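Probable secreted solute-binding lipoprotein (PDB 3I3V) probably binds a solute outside the cell as the lipoprotein component of a membrane transport system. Local coordinates at residues R216-Q226 with S374-S382. Residues are numbered along the deposited sequence; the frame is centred on the assembly and turned at random.
Sequences RDAGVFADKAQ and STSFTRGTS
Arg216 reaches from the last turn of helix 203-217 into the bend that follows helix 363-377. Its CB borders the ring edge of Phe221; CG then passes 3.6 Å from Phe377 O, and CD touches both that carbonyl oxygen and Ser376 O. With CG anti to the backbone N (chi1 171°) and a bend at chi3, the guanidinium arrives among backbone carbonyls. There NH1 donates to Ser376 O at 2.6 Å, while NH1 and NH2 together grip Thr381 O end-on, NH2 at 2.8 Å. Ser376 O and Thr381 O both lie near the guanidinium plane, a fit that suits arginine, whose flat group carries several N-H bonds. A leucine here would probably leave both carbonyls without these donors and Asp217 without its salt-bridge mate.

That bridge joins Arg216 NE to Asp217 OD2, and the same oxygen accepts Gly380 N at 3.0 Å, an almost straight bond (172°) from above the carboxylate plane. Gly380 belongs to the type II turn 378-381, where positive phi suits glycine. The chain belongs to the periplasmic-binding-protein clan, and here the ends of two helices of one lobe are joined, far from the chain centre. Helix 203-217 closes in a Schellman motif at Gly219, and Arg379 lies against it: NH2 donates to Asp217 O, a bond modelled so short that its exact length is doubtful, and Gly219 CA sits over one guanidinium face, close enough that a side chain would crowd it.

On the apolar side, the edge of Phe377 points into the face of Phe221, CE2 over the ring centre and the planes at 68°; Phe212 meets Phe377 in another edge-to-face pair. Gln226 crosses Thr378 with its methylenes, CG lying 3.4 Å from Thr378 OG1, and Ser374 OG donates to Gln226 O at 2.8 Å.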
# COMPACT_ATOMS: atom_id res chain seq x y z
N ARG C 216 -33.63 34.46 -59.23
CA ARG C 216 -35.03 34.88 -59.36
C ARG C 216 -35.47 35.12 -60.82
O ARG C 216 -36.54 34.67 -61.24
CB ARG C 216 -35.23 36.18 -58.56
CG ARG C 216 -36.56 36.87 -58.76
CD ARG C 216 -36.43 38.35 -58.45
NE ARG C 216 -35.51 38.97 -59.39
CZ ARG C 216 -35.08 40.23 -59.33
NH1 ARG C 216 -35.50 41.02 -58.36
NH2 ARG C 216 -34.24 40.68 -60.24
N ASP C 217 -34.65 35.84 -61.58
CA ASP C 217 -34.99 36.12 -62.97
C ASP C 217 -34.98 34.83 -63.78
O ASP C 217 -35.73 34.70 -64.75
CB ASP C 217 -34.00 37.14 -63.56
CG ASP C 217 -34.24 38.56 -63.03
OD1 ASP C 217 -33.47 39.48 -63.38
OD2 ASP C 217 -35.21 38.75 -62.27
N ALA C 218 -34.17 33.87 -63.37
CA ALA C 218 -34.08 32.60 -64.07
C ALA C 218 -35.29 31.71 -63.77
O ALA C 218 -35.40 30.60 -64.29
CB ALA C 218 -32.80 31.88 -63.69
N GLY C 219 -36.17 32.20 -62.90
CA GLY C 219 -37.36 31.45 -62.54
C GLY C 219 -37.16 30.37 -61.49
O GLY C 219 -37.82 29.34 -61.53
N VAL C 220 -36.26 30.61 -60.54
CA VAL C 220 -36.00 29.62 -59.50
C VAL C 220 -37.12 29.59 -58.47
O VAL C 220 -37.34 28.58 -57.80
CB VAL C 220 -34.65 29.90 -58.80
CG1 VAL C 220 -34.53 29.07 -57.53
CG2 VAL C 220 -33.51 29.55 -59.74
N PHE C 221 -37.85 30.70 -58.34
CA PHE C 221 -38.95 30.76 -57.38
C PHE C 221 -40.28 30.57 -58.09
O PHE C 221 -40.38 30.80 -59.29
CB PHE C 221 -38.94 32.11 -56.65
CG PHE C 221 -37.66 32.36 -55.92
CD1 PHE C 221 -37.29 31.56 -54.85
CD2 PHE C 221 -36.78 33.33 -56.36
CE1 PHE C 221 -36.06 31.71 -54.24
CE2 PHE C 221 -35.54 33.49 -55.75
CZ PHE C 221 -35.18 32.67 -54.69
N ALA C 222 -41.29 30.14 -57.34
CA ALA C 222 -42.62 29.92 -57.89
C ALA C 222 -43.14 31.21 -58.51
O ALA C 222 -42.76 32.31 -58.08
CB ALA C 222 -43.58 29.47 -56.78
N ASP C 223 -43.99 31.09 -59.52
CA ASP C 223 -44.54 32.28 -60.16
C ASP C 223 -45.27 33.08 -59.08
O ASP C 223 -45.92 32.52 -58.20
CB ASP C 223 -45.54 31.90 -61.27
CG ASP C 223 -44.86 31.25 -62.48
OD1 ASP C 223 -43.78 31.71 -62.89
OD2 ASP C 223 -45.44 30.30 -63.04
N LYS C 224 -45.13 34.40 -59.13
CA LYS C 224 -45.81 35.28 -58.18
C LYS C 224 -45.34 35.17 -56.72
O LYS C 224 -46.03 35.60 -55.81
CB LYS C 224 -47.32 35.03 -58.27
CG LYS C 224 -47.86 35.12 -59.70
CD LYS C 224 -49.39 35.13 -59.78
CE LYS C 224 -50.03 33.87 -59.21
NZ LYS C 224 -50.15 33.91 -57.72
N ALA C 225 -44.15 34.61 -56.50
CA ALA C 225 -43.60 34.45 -55.15
C ALA C 225 -43.68 35.71 -54.29
O ALA C 225 -43.78 35.62 -53.07
CB ALA C 225 -42.14 33.98 -55.24
N GLN C 226 -43.65 36.87 -54.94
CA GLN C 226 -43.70 38.16 -54.26
C GLN C 226 -44.96 38.37 -53.42
O GLN C 226 -44.96 39.16 -52.48
CB GLN C 226 -43.58 39.29 -55.27
CG GLN C 226 -42.89 38.87 -56.55
CD GLN C 226 -43.83 38.79 -57.73
OE1 GLN C 226 -43.50 38.21 -58.77
NE2 GLN C 226 -45.01 39.40 -57.60
N SER C 374 -40.63 41.89 -50.58
CA SER C 374 -41.66 41.55 -51.56
C SER C 374 -41.28 42.19 -52.90
O SER C 374 -41.28 41.54 -53.94
CB SER C 374 -43.02 42.07 -51.11
OG SER C 374 -44.02 41.72 -52.05
N THR C 375 -40.93 43.48 -52.86
CA THR C 375 -40.53 44.22 -54.05
C THR C 375 -39.38 43.50 -54.75
O THR C 375 -39.38 43.33 -55.98
CB THR C 375 -40.09 45.67 -53.70
OG1 THR C 375 -41.19 46.39 -53.14
CG2 THR C 375 -39.62 46.41 -54.95
N SER C 376 -38.39 43.07 -53.97
CA SER C 376 -37.22 42.38 -54.50
C SER C 376 -37.50 41.05 -55.19
O SER C 376 -36.77 40.67 -56.11
CB SER C 376 -36.20 42.16 -53.39
OG SER C 376 -35.83 43.39 -52.79
N PHE C 377 -38.52 40.32 -54.76
CA PHE C 377 -38.82 39.04 -55.39
C PHE C 377 -39.50 39.16 -56.76
O PHE C 377 -39.67 38.16 -57.46
CB PHE C 377 -39.70 38.17 -54.48
CG PHE C 377 -38.93 37.19 -53.64
CD1 PHE C 377 -38.47 37.54 -52.37
CD2 PHE C 377 -38.65 35.92 -54.12
CE1 PHE C 377 -37.75 36.63 -51.59
CE2 PHE C 377 -37.94 35.00 -53.35
CZ PHE C 377 -37.49 35.36 -52.08
N THR C 378 -39.90 40.37 -57.13
CA THR C 378 -40.57 40.61 -58.40
C THR C 378 -39.55 40.56 -59.54
O THR C 378 -38.63 41.37 -59.59
CB THR C 378 -41.26 41.98 -58.41
OG1 THR C 378 -42.07 42.12 -57.24
CG2 THR C 378 -42.14 42.14 -59.64
N ARG C 379 -39.71 39.59 -60.44
CA ARG C 379 -38.78 39.42 -61.56
C ARG C 379 -38.54 40.68 -62.36
O ARG C 379 -39.46 41.46 -62.63
CB ARG C 379 -39.28 38.32 -62.48
CG ARG C 379 -39.58 37.04 -61.75
CD ARG C 379 -40.05 35.96 -62.69
NE ARG C 379 -38.98 35.43 -63.51
CZ ARG C 379 -39.05 34.25 -64.13
NH1 ARG C 379 -40.14 33.51 -63.99
NH2 ARG C 379 -38.04 33.82 -64.87
N GLY C 380 -37.29 40.87 -62.77
CA GLY C 380 -36.94 42.04 -63.55
C GLY C 380 -36.46 43.21 -62.72
O GLY C 380 -35.83 44.12 -63.26
N THR C 381 -36.75 43.19 -61.42
CA THR C 381 -36.36 44.27 -60.51
C THR C 381 -34.85 44.33 -60.36
O THR C 381 -34.24 43.48 -59.72
CB THR C 381 -36.98 44.08 -59.12
OG1 THR C 381 -38.41 44.03 -59.24
CG2 THR C 381 -36.60 45.23 -58.21
N SER C 382 -34.25 45.36 -60.96
CA SER C 382 -32.81 45.55 -60.93
C SER C 382 -32.18 45.42 -59.56
O SER C 382 -32.81 45.71 -58.55
CB SER C 382 -32.46 46.93 -61.50
OG SER C 382 -33.12 47.95 -60.78